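Local coordinates for protein class I phosphodiesterase PDEB1 (Leishmania major, PDB 2R8Q) that belongs to the class I phosphodiesterases and folds into an all-helical catalytic domain that holds zinc, magnesium and 3-isobutyl-1-methylxanthine, at residues 225-229 and 244-248; 38-43 and 110-114; 258-262 and 335-339; 86-90 and 135-139. All coordinates share one frame. Numbering follows the deposited sequence.

All four contacts belong to one helical domain, and their chemistry follows both burial and whether helix meets helix or loop meets helix. Contact 4 is the buried one: helices 80-92 and 127-139 meet through apolar side chains. Contact 1 also joins two helices, but is partly buried, and its apolar centre gives way to a water-bridged charged pair. Contacts 2 and 3, likewise partly buried, each set a loop against a helix, and in both a side-chain amide, of Q110 or N339, donates to two loop carbonyls. No helix serves two contacts, although contacts 2 and 3 touch (T111, K260), as do 2 and 4 (L112, A137); contacts 3 and 4 lie on opposite sides of the chain's centre.

Contact 1: 225-229 and 244-248; sequences RFTEL and LVMET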
loop_
_atom_site.group_PDB
_atom_site.type_symbol
_atom_site.label_atom_id
_atom_site.label_comp_id
_atom_site.label_asym_id
_atom_site.label_seq_id
_atom_site.Cartn_x
_atom_site.Cartn_y
_atom_site.Cartn_z
ATOM N N ARG A 225 20.128 -0.256 -18.583
ATOM C CA ARG A 225 20.579 0.967 -17.939
ATOM C C ARG A 225 21.927 0.764 -17.256
ATOM O O ARG A 225 22.766 1.666 -17.256
ATOM C CB ARG A 225 19.517 1.466 -16.951
ATOM C CG ARG A 225 18.272 1.997 -17.667
ATOM C CD ARG A 225 17.220 2.569 -16.727
ATOM N NE ARG A 225 16.606 1.550 -15.884
ATOM C CZ ARG A 225 16.921 1.344 -14.610
ATOM N NH1 ARG A 225 17.846 2.095 -14.027
ATOM N NH2 ARG A 225 16.315 0.389 -13.918
ATOM N N PHE A 226 22.142 -0.421 -16.689
ATOM C CA PHE A 226 23.415 -0.718 -16.037
ATOM C C PHE A 226 24.528 -0.708 -17.079
ATOM O O PHE A 226 25.619 -0.193 -16.835
ATOM C CB PHE A 226 23.388 -2.097 -15.374
ATOM C CG PHE A 226 24.738 -2.552 -14.887
ATOM C CD1 PHE A 226 25.255 -2.084 -13.685
ATOM C CD2 PHE A 226 25.516 -3.408 -15.664
ATOM C CE1 PHE A 226 26.534 -2.460 -13.262
ATOM C CE2 PHE A 226 26.793 -3.787 -15.250
ATOM C CZ PHE A 226 27.301 -3.311 -14.048
ATOM N N THR A 227 24.244 -1.290 -18.239
ATOM C CA THR A 227 25.217 -1.354 -19.322
ATOM C C THR A 227 25.575 0.044 -19.823
ATOM O O THR A 227 26.743 0.330 -20.101
ATOM C CB THR A 227 24.680 -2.192 -20.491
ATOM O OG1 THR A 227 24.282 -3.481 -20.005
ATOM C CG2 THR A 227 25.757 -2.373 -21.554
ATOM N N GLU A 228 24.573 0.914 -19.937
ATOM C CA GLU A 228 24.816 2.281 -20.389
ATOM C C GLU A 228 25.711 2.977 -19.366
ATOM O O GLU A 228 26.557 3.796 -19.723
ATOM C CB GLU A 228 23.493 3.040 -20.543
ATOM C CG GLU A 228 23.630 4.487 -21.023
ATOM C CD GLU A 228 24.435 4.616 -22.305
ATOM O OE1 GLU A 228 24.281 3.757 -23.198
ATOM O OE2 GLU A 228 25.215 5.586 -22.426
ATOM N N LEU A 229 25.523 2.644 -18.092
ATOM C CA LEU A 229 26.337 3.222 -17.028
ATOM C C LEU A 229 27.795 2.852 -17.286
ATOM O O LEU A 229 28.695 3.681 -17.160
ATOM C CB LEU A 229 25.895 2.673 -15.667
ATOM C CG LEU A 229 26.806 2.957 -14.471
ATOM C CD1 LEU A 229 26.898 4.448 -14.242
ATOM C CD2 LEU A 229 26.264 2.256 -13.234
ATOM N N LEU A 244 22.153 3.275 -9.100
ATOM C CA LEU A 244 21.995 2.181 -10.046
ATOM C C LEU A 244 22.863 0.996 -9.609
ATOM O O LEU A 244 22.497 -0.162 -9.810
ATOM C CB LEU A 244 22.369 2.638 -11.459
ATOM C CG LEU A 244 22.243 1.601 -12.580
ATOM C CD1 LEU A 244 20.884 0.918 -12.533
ATOM C CD2 LEU A 244 22.445 2.297 -13.918
ATOM N N VAL A 245 24.012 1.283 -9.002
ATOM C CA VAL A 245 24.876 0.215 -8.513
ATOM C C VAL A 245 24.161 -0.529 -7.384
ATOM O O VAL A 245 24.203 -1.757 -7.322
ATOM C CB VAL A 245 26.228 0.767 -7.994
ATOM C CG1 VAL A 245 26.935 -0.290 -7.140
ATOM C CG2 VAL A 245 27.114 1.155 -9.175
ATOM N N MET A 246 23.496 0.215 -6.501
ATOM C CA MET A 246 22.762 -0.397 -5.395
ATOM C C MET A 246 21.652 -1.296 -5.926
ATOM O O MET A 246 21.468 -2.425 -5.458
ATOM C CB MET A 246 22.137 0.676 -4.500
ATOM C CG MET A 246 23.124 1.510 -3.701
ATOM S SD MET A 246 22.281 2.823 -2.768
ATOM C CE MET A 246 21.553 1.870 -1.446
ATOM N N GLU A 247 20.907 -0.792 -6.906
ATOM C CA GLU A 247 19.805 -1.556 -7.480
ATOM C C GLU A 247 20.304 -2.813 -8.171
ATOM O O GLU A 247 19.679 -3.867 -8.086
ATOM C CB GLU A 247 19.023 -0.695 -8.477
ATOM C CG GLU A 247 18.399 0.544 -7.852
ATOM C CD GLU A 247 17.859 1.515 -8.887
ATOM O OE1 GLU A 247 18.293 1.438 -10.055
ATOM O OE2 GLU A 247 17.014 2.363 -8.530
ATOM N N THR A 248 21.435 -2.697 -8.858
ATOM C CA THR A 248 21.997 -3.838 -9.561
ATOM C C THR A 248 22.505 -4.885 -8.574
ATOM O O THR A 248 22.373 -6.087 -8.819
ATOM C CB THR A 248 23.128 -3.393 -10.498
ATOM O OG1 THR A 248 22.627 -2.389 -11.385
ATOM C CG2 THR A 248 23.634 -4.566 -11.323
HETATM O O HOH W 1 17.717 -0.839 -11.896
#
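The consecutive helices 219-232 and 239-254 pack obliquely here, their short axes 10.6 Å apart at an angle of 133° between N-to-C directions. L244 leads the second segment and has the largest covered area, 87 Å²: its CD2 lies 3.4 Å from R225 O, 3.8 Å from F226 CA and 3.9 Å from L229 CD2, so it meets backbone and side chains of one helical turn. Its CD1 sits 3.6 Å from R225 NH1. V245, pointing sideways, adds a looser touch, CG2 to L229 CD2 at 4.3 Å. One turn after L244, E247 faces R225 without a direct salt bridge: OE1 stays 4.1 Å from NH1, and water 1 joins the pair, accepting from R225 NH2 at 2.7 Å and donating to E247 OE1 at 3.0 Å. R225 NE makes its salt bridge with D221 of its own helix. T248 ends the walk with its CG2 4.3 Å from the centroid of the F226 ring, an off-centre CH-pi contact, while its OG1 donates back to L244 O at 2.7 Å. F226 and T248 also reach I321 of helix 302-324. The helix pair is thus held mainly by apolar packing around L244, and its charged edge relies on a water where the ions stand too far apart to pair directly.

Contact 2: 38-43 and 110-114; sequences FTSPGF and QTLHT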
loop_
_atom_site.group_PDB
_atom_site.type_symbol
_atom_site.label_atom_id
_atom_site.label_comp_id
_atom_site.label_asym_id
_atom_site.label_seq_id
_atom_site.Cartn_x
_atom_site.Cartn_y
_atom_site.Cartn_z
ATOM N N PHE A 38 30.096 -15.590 8.847
ATOM C CA PHE A 38 28.983 -14.957 8.149
ATOM C C PHE A 38 29.414 -13.995 7.044
ATOM O O PHE A 38 28.586 -13.558 6.248
ATOM C CB PHE A 38 28.093 -14.233 9.163
ATOM C CG PHE A 38 27.549 -15.133 10.242
ATOM C CD1 PHE A 38 27.352 -14.651 11.533
ATOM C CD2 PHE A 38 27.232 -16.462 9.970
ATOM C CE1 PHE A 38 26.851 -15.477 12.538
ATOM C CE2 PHE A 38 26.729 -17.297 10.970
ATOM C CZ PHE A 38 26.539 -16.802 12.256
ATOM N N THR A 39 30.704 -13.675 6.983
ATOM C CA THR A 39 31.196 -12.763 5.952
ATOM C C THR A 39 31.714 -13.507 4.724
ATOM O O THR A 39 32.120 -12.886 3.748
ATOM C CB THR A 39 32.355 -11.868 6.470
ATOM O OG1 THR A 39 33.539 -12.660 6.628
ATOM C CG2 THR A 39 31.994 -11.234 7.800
ATOM N N SER A 40 31.686 -14.838 4.768
ATOM C CA SER A 40 32.199 -15.645 3.663
ATOM C C SER A 40 31.190 -16.098 2.613
ATOM O O SER A 40 30.053 -16.436 2.934
ATOM C CB SER A 40 32.901 -16.886 4.222
ATOM O OG SER A 40 33.294 -17.761 3.179
ATOM N N PRO A 41 31.603 -16.116 1.335
ATOM C CA PRO A 41 30.709 -16.549 0.257
ATOM C C PRO A 41 30.360 -18.024 0.458
ATOM O O PRO A 41 29.357 -18.518 -0.058
ATOM C CB PRO A 41 31.550 -16.329 -0.999
ATOM C CG PRO A 41 32.412 -15.169 -0.627
ATOM C CD PRO A 41 32.835 -15.526 0.780
ATOM N N GLY A 42 31.204 -18.713 1.220
ATOM C CA GLY A 42 31.007 -20.127 1.487
ATOM C C GLY A 42 30.051 -20.447 2.619
ATOM O O GLY A 42 29.758 -21.619 2.869
ATOM N N PHE A 43 29.573 -19.421 3.318
ATOM C CA PHE A 43 28.631 -19.635 4.410
ATOM C C PHE A 43 27.396 -20.342 3.861
ATOM O O PHE A 43 26.848 -19.937 2.834
ATOM C CB PHE A 43 28.218 -18.301 5.039
ATOM C CG PHE A 43 27.071 -18.422 5.997
ATOM C CD1 PHE A 43 27.214 -19.119 7.193
ATOM C CD2 PHE A 43 25.833 -17.868 5.688
ATOM C CE1 PHE A 43 26.139 -19.262 8.069
ATOM C CE2 PHE A 43 24.752 -18.005 6.556
ATOM C CZ PHE A 43 24.904 -18.704 7.751
ATOM N N GLN A 110 23.054 -11.563 3.695
ATOM C CA GLN A 110 24.394 -12.122 3.862
ATOM C C GLN A 110 25.172 -12.109 2.546
ATOM O O GLN A 110 26.372 -11.805 2.514
ATOM C CB GLN A 110 24.280 -13.552 4.402
ATOM C CG GLN A 110 25.588 -14.197 4.871
ATOM C CD GLN A 110 26.396 -14.819 3.745
ATOM O OE1 GLN A 110 25.840 -15.408 2.817
ATOM N NE2 GLN A 110 27.720 -14.713 3.835
ATOM N N THR A 111 24.480 -12.424 1.457
ATOM C CA THR A 111 25.098 -12.453 0.137
ATOM C C THR A 111 25.559 -11.053 -0.274
ATOM O O THR A 111 26.656 -10.882 -0.816
ATOM C CB THR A 111 24.112 -13.002 -0.909
ATOM O OG1 THR A 111 23.754 -14.347 -0.565
ATOM C CG2 THR A 111 24.733 -12.984 -2.294
ATOM N N LEU A 112 24.731 -10.047 -0.012
ATOM C CA LEU A 112 25.104 -8.684 -0.362
ATOM C C LEU A 112 26.338 -8.255 0.419
ATOM O O LEU A 112 27.176 -7.517 -0.098
ATOM C CB LEU A 112 23.944 -7.721 -0.096
ATOM C CG LEU A 112 22.797 -7.842 -1.100
ATOM C CD1 LEU A 112 21.640 -6.955 -0.671
ATOM C CD2 LEU A 112 23.288 -7.448 -2.486
ATOM N N HIS A 113 26.455 -8.715 1.661
ATOM C CA HIS A 113 27.623 -8.364 2.453
ATOM C C HIS A 113 28.845 -8.916 1.723
ATOM O O HIS A 113 29.846 -8.216 1.576
ATOM C CB HIS A 113 27.523 -8.950 3.865
ATOM C CG HIS A 113 28.642 -8.538 4.775
ATOM N ND1 HIS A 113 29.917 -9.050 4.665
ATOM C CD2 HIS A 113 28.677 -7.659 5.804
ATOM C CE1 HIS A 113 30.689 -8.507 5.589
ATOM N NE2 HIS A 113 29.961 -7.657 6.294
ATOM N N THR A 114 28.764 -10.153 1.233
ATOM C CA THR A 114 29.914 -10.716 0.529
ATOM C C THR A 114 30.240 -9.947 -0.751
ATOM O O THR A 114 31.403 -9.825 -1.122
ATOM C CB THR A 114 29.737 -12.228 0.188
ATOM O OG1 THR A 114 28.761 -12.395 -0.847
ATOM C CG2 THR A 114 29.317 -13.002 1.424
HETATM O O HOH W 2 32.075 -10.188 3.106
HETATM O O HOH W 3 26.750 -16.621 0.525
#
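A type I beta turn, S40 to F43, lies near the end of a loop that packs against helix 102-118 of this all-helical domain. The side chain of Q110 serves the loop backbone: NE2 donates to F38 O at 2.8 Å and to S40 O at 3.0 Å, and S40 O also accepts the turn's own bond from F43 N at 3.0 Å. S40 OG takes G42 N at 3.0 Å, an ST turn. The other end of the Q110 amide is satisfied by water 3, which donates to OE1 at 2.7 Å and to P41 O at 3.3 Å. Water 2 gives a proton to T39 O at 2.8 Å and is hydrogen-bonded to H113 ND1 at 2.9 Å. T39 OG1 bonds D37, and T114 OG1 donates to T111 O at 2.6 Å within the helix. With OG1 so engaged (chi1 p), the T114 methyl faces the loop, where CG2 lies 3.6 Å from T39 O and 3.9 Å from P41 N.

Contact 3: 258-262 and 335-339; sequences VTKPF and TVNSN
N339, V258 and V336 bury the most surface where the loop between helices 239-254 and 262-285 lies against helix 330-348. Residues 258-259 close a 3-10 turn (phi/psi -72/-8 and -103/2), K260 is extended (-89/163), and P261 is the N-cap of the helix that F262 begins. The backbones come close: T259 CA is 4.5 Å from V336 CA, and F262 CA is 5.8 Å from N339 CA. N339, with chi1 m at -78° and chi2 -19°, turns its amide toward the loop, and ND2 donates to V258 O at 2.8 Å and to K260 O at 2.9 Å. Its OD1 lies 3.5 Å from F262 CB, near the plane of the F262 ring. V258 O also receives a CA-H...O contact from V336 CA at 3.6 Å. V258 takes chi1 m and V336 chi1 p, so that their CG2 methyls meet at 4.0 Å. T335 packs farther along the loop, its CG2 3.1 Å from T259 O and 3.5 Å from K260 O. V258 also touches Q306 and F309, both of the 3-isobutyl-1-methylxanthine pocket, and its side chain is about 5 Å from that ligand. One asparagine amide therefore satisfies two carbonyls, one in the 3-10 segment and one in the loop that follows, fixing by hydrogen bonds a loop that runs beside the ligand pocket.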
loop_
_atom_site.group_PDB
_atom_site.type_symbol
_atom_site.label_atom_id
_atom_site.label_comp_id
_atom_site.label_asym_id
_atom_site.label_seq_id
_atom_site.Cartn_x
_atom_site.Cartn_y
_atom_site.Cartn_z
ATOM N N VAL A 258 21.945 -19.416 -8.039
ATOM C CA VAL A 258 22.706 -20.168 -9.035
ATOM C C VAL A 258 24.216 -19.975 -8.991
ATOM O O VAL A 258 24.950 -20.678 -9.687
ATOM C CB VAL A 258 22.221 -19.848 -10.466
ATOM C CG1 VAL A 258 20.772 -20.279 -10.629
ATOM C CG2 VAL A 258 22.384 -18.364 -10.752
ATOM N N THR A 259 24.681 -19.034 -8.176
ATOM C CA THR A 259 26.111 -18.768 -8.064
ATOM C C THR A 259 26.718 -19.352 -6.789
ATOM O O THR A 259 27.902 -19.164 -6.523
ATOM C CB THR A 259 26.395 -17.260 -8.061
ATOM O OG1 THR A 259 25.869 -16.684 -6.859
ATOM C CG2 THR A 259 25.745 -16.592 -9.265
ATOM N N LYS A 260 25.912 -20.048 -5.994
ATOM C CA LYS A 260 26.411 -20.630 -4.749
ATOM C C LYS A 260 26.961 -22.036 -4.977
ATOM O O LYS A 260 26.685 -22.653 -6.007
ATOM C CB LYS A 260 25.295 -20.690 -3.700
ATOM C CG LYS A 260 24.685 -19.334 -3.350
ATOM C CD LYS A 260 25.758 -18.308 -2.995
ATOM C CE LYS A 260 25.148 -16.953 -2.651
ATOM N NZ LYS A 260 24.488 -16.960 -1.318
ATOM N N PRO A 261 27.767 -22.549 -4.029
ATOM C CA PRO A 261 28.328 -23.899 -4.172
ATOM C C PRO A 261 27.208 -24.834 -4.626
ATOM O O PRO A 261 26.091 -24.763 -4.120
ATOM C CB PRO A 261 28.835 -24.197 -2.769
ATOM C CG PRO A 261 29.348 -22.851 -2.339
ATOM C CD PRO A 261 28.239 -21.911 -2.786
ATOM N N PHE A 262 27.512 -25.713 -5.575
ATOM C CA PHE A 262 26.498 -26.592 -6.146
ATOM C C PHE A 262 25.430 -27.188 -5.240
ATOM O O PHE A 262 24.240 -27.035 -5.508
ATOM C CB PHE A 262 27.138 -27.731 -6.938
ATOM C CG PHE A 262 26.151 -28.475 -7.787
ATOM C CD1 PHE A 262 25.594 -27.869 -8.910
ATOM C CD2 PHE A 262 25.726 -29.749 -7.434
ATOM C CE1 PHE A 262 24.625 -28.520 -9.665
ATOM C CE2 PHE A 262 24.755 -30.410 -8.184
ATOM C CZ PHE A 262 24.203 -29.792 -9.303
ATOM N N THR A 335 31.484 -19.760 -10.510
ATOM C CA THR A 335 30.618 -20.754 -9.897
ATOM C C THR A 335 29.348 -21.033 -10.697
ATOM O O THR A 335 28.897 -22.173 -10.766
ATOM C CB THR A 335 30.236 -20.348 -8.463
ATOM O OG1 THR A 335 31.427 -20.098 -7.708
ATOM C CG2 THR A 335 29.458 -21.466 -7.785
ATOM N N VAL A 336 28.764 -20.004 -11.301
ATOM C CA VAL A 336 27.561 -20.240 -12.083
ATOM C C VAL A 336 27.928 -21.101 -13.292
ATOM O O VAL A 336 27.148 -21.951 -13.715
ATOM C CB VAL A 336 26.893 -18.917 -12.551
ATOM C CG1 VAL A 336 27.743 -18.226 -13.596
ATOM C CG2 VAL A 336 25.499 -19.212 -13.095
ATOM N N ASN A 337 29.127 -20.892 -13.834
ATOM C CA ASN A 337 29.566 -21.672 -14.986
ATOM C C ASN A 337 29.829 -23.120 -14.591
ATOM O O ASN A 337 29.455 -24.041 -15.318
ATOM C CB ASN A 337 30.834 -21.074 -15.606
ATOM C CG ASN A 337 30.590 -19.716 -16.242
ATOM O OD1 ASN A 337 29.536 -19.473 -16.827
ATOM N ND2 ASN A 337 31.576 -18.832 -16.148
ATOM N N SER A 338 30.476 -23.322 -13.446
ATOM C CA SER A 338 30.760 -24.676 -12.983
ATOM C C SER A 338 29.458 -25.369 -12.581
ATOM O O SER A 338 29.336 -26.587 -12.698
ATOM C CB SER A 338 31.747 -24.661 -11.806
ATOM O OG SER A 338 31.256 -23.916 -10.708
ATOM N N ASN A 339 28.483 -24.595 -12.110
ATOM C CA ASN A 339 27.202 -25.178 -11.734
ATOM C C ASN A 339 26.444 -25.631 -12.978
ATOM O O ASN A 339 25.843 -26.701 -12.983
ATOM C CB ASN A 339 26.341 -24.182 -10.942
ATOM C CG ASN A 339 26.768 -24.066 -9.489
ATOM O OD1 ASN A 339 27.448 -24.942 -8.958
ATOM N ND2 ASN A 339 26.352 -22.987 -8.831
#

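Contact 4: 86-90 and 135-139; sequences FILQC and VTALV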
loop_
_atom_site.group_PDB
_atom_site.type_symbol
_atom_site.label_atom_id
_atom_site.label_comp_id
_atom_site.label_asym_id
_atom_site.label_seq_id
_atom_site.Cartn_x
_atom_site.Cartn_y
_atom_site.Cartn_z
ATOM N N PHE A 86 14.153 -4.537 14.771
ATOM C CA PHE A 86 13.890 -4.413 13.334
ATOM C C PHE A 86 13.938 -5.790 12.672
ATOM O O PHE A 86 13.035 -6.164 11.923
ATOM C CB PHE A 86 14.923 -3.484 12.689
ATOM C CG PHE A 86 14.840 -3.427 11.188
ATOM C CD1 PHE A 86 13.820 -2.712 10.560
ATOM C CD2 PHE A 86 15.781 -4.086 10.405
ATOM C CE1 PHE A 86 13.743 -2.657 9.173
ATOM C CE2 PHE A 86 15.714 -4.037 9.013
ATOM C CZ PHE A 86 14.694 -3.322 8.400
ATOM N N ILE A 87 14.989 -6.551 12.956
ATOM C CA ILE A 87 15.127 -7.885 12.383
ATOM C C ILE A 87 13.914 -8.746 12.747
ATOM O O ILE A 87 13.355 -9.438 11.896
ATOM C CB ILE A 87 16.419 -8.560 12.888
ATOM C CG1 ILE A 87 17.633 -7.793 12.361
ATOM C CG2 ILE A 87 16.464 -10.020 12.445
ATOM C CD1 ILE A 87 18.951 -8.209 12.993
ATOM N N LEU A 88 13.487 -8.684 14.005
ATOM C CA LEU A 88 12.344 -9.482 14.444
ATOM C C LEU A 88 11.012 -8.994 13.885
ATOM O O LEU A 88 10.105 -9.795 13.667
ATOM C CB LEU A 88 12.288 -9.529 15.975
ATOM C CG LEU A 88 13.449 -10.294 16.619
ATOM C CD1 LEU A 88 13.381 -10.153 18.130
ATOM C CD2 LEU A 88 13.379 -11.765 16.211
ATOM N N GLN A 89 10.885 -7.687 13.661
ATOM C CA GLN A 89 9.652 -7.153 13.093
ATOM C C GLN A 89 9.575 -7.604 11.636
ATOM O O GLN A 89 8.492 -7.878 11.119
ATOM C CB GLN A 89 9.624 -5.622 13.187
ATOM C CG GLN A 89 9.381 -5.093 14.608
ATOM C CD GLN A 89 7.950 -5.296 15.092
ATOM O OE1 GLN A 89 7.146 -5.972 14.447
ATOM N NE2 GLN A 89 7.628 -4.710 16.245
ATOM N N CYS A 90 10.728 -7.686 10.974
ATOM C CA CYS A 90 10.758 -8.154 9.590
ATOM C C CYS A 90 10.377 -9.637 9.563
ATOM O O CYS A 90 9.526 -10.063 8.778
ATOM C CB CYS A 90 12.157 -7.981 8.982
ATOM S SG CYS A 90 12.613 -6.284 8.514
ATOM N N VAL A 135 20.183 -3.282 4.998
ATOM C CA VAL A 135 18.912 -3.195 5.701
ATOM C C VAL A 135 17.782 -3.519 4.725
ATOM O O VAL A 135 16.849 -4.249 5.056
ATOM C CB VAL A 135 18.699 -1.772 6.275
ATOM C CG1 VAL A 135 17.246 -1.581 6.706
ATOM C CG2 VAL A 135 19.639 -1.551 7.451
ATOM N N THR A 136 17.882 -2.976 3.514
ATOM C CA THR A 136 16.868 -3.193 2.488
ATOM C C THR A 136 16.682 -4.674 2.170
ATOM O O THR A 136 15.568 -5.128 1.913
ATOM C CB THR A 136 17.227 -2.431 1.197
ATOM O OG1 THR A 136 17.275 -1.028 1.482
ATOM C CG2 THR A 136 16.184 -2.674 0.114
ATOM N N ALA A 137 17.770 -5.434 2.190
ATOM C CA ALA A 137 17.668 -6.858 1.909
ATOM C C ALA A 137 16.626 -7.534 2.809
ATOM O O ALA A 137 15.883 -8.400 2.363
ATOM C CB ALA A 137 19.032 -7.527 2.091
ATOM N N LEU A 138 16.558 -7.121 4.072
ATOM C CA LEU A 138 15.625 -7.730 5.013
ATOM C C LEU A 138 14.151 -7.392 4.798
ATOM O O LEU A 138 13.277 -8.137 5.241
ATOM C CB LEU A 138 16.030 -7.375 6.452
ATOM C CG LEU A 138 17.418 -7.869 6.873
ATOM C CD1 LEU A 138 17.763 -7.333 8.257
ATOM C CD2 LEU A 138 17.443 -9.394 6.863
ATOM N N VAL A 139 13.867 -6.286 4.119
ATOM C CA VAL A 139 12.483 -5.885 3.889
ATOM C C VAL A 139 12.020 -6.096 2.453
ATOM O O VAL A 139 10.839 -5.944 2.164
ATOM C CB VAL A 139 12.263 -4.375 4.188
ATOM C CG1 VAL A 139 12.757 -4.029 5.587
ATOM C CG2 VAL A 139 12.978 -3.529 3.142
#
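This is a buried, predominantly apolar helix-helix contact in the core of the domain, between helices 80-92 and 127-139, which run nearly parallel: the short axes make an angle of 23° and approach to 10.3 Å. F86 and L138 are its main members, with 65 Å² covered on each. From F86, with chi1 t, the ring reaches across so that CZ lies 3.5 Å from V135 CG1 and also 3.5 Å from V139 CG1, while CE2 is 4.0 Å from L138 CD1; the phenyl tip thus sits among three side chains of the opposite helix. L138 CD1 also meets I87 CG1 at 4.1 Å. One turn on, C90 fills the place where the backbones are nearest, C90 CA to V139 CA being 6.4 Å, and its SG packs 3.7 Å from V139 CG1 and 4.1 Å from L138 CB. C90 SG also lies 3.8 Å from L138 O, a carbonyl that accepts from Y94 OH. Other helices close round the pair: I87 and L138 both touch V63 of helix 55-68, and F86 and V139 lean on helix 171-184. The second segment leads directly to H140 and D141, two ligands of the zinc ion, with the V139 side chain about 10 Å from the metal. With apolar side-chain contacts across the interface, the two segments cohere through shape and the exclusion of water, immediately before the metal ligands in sequence.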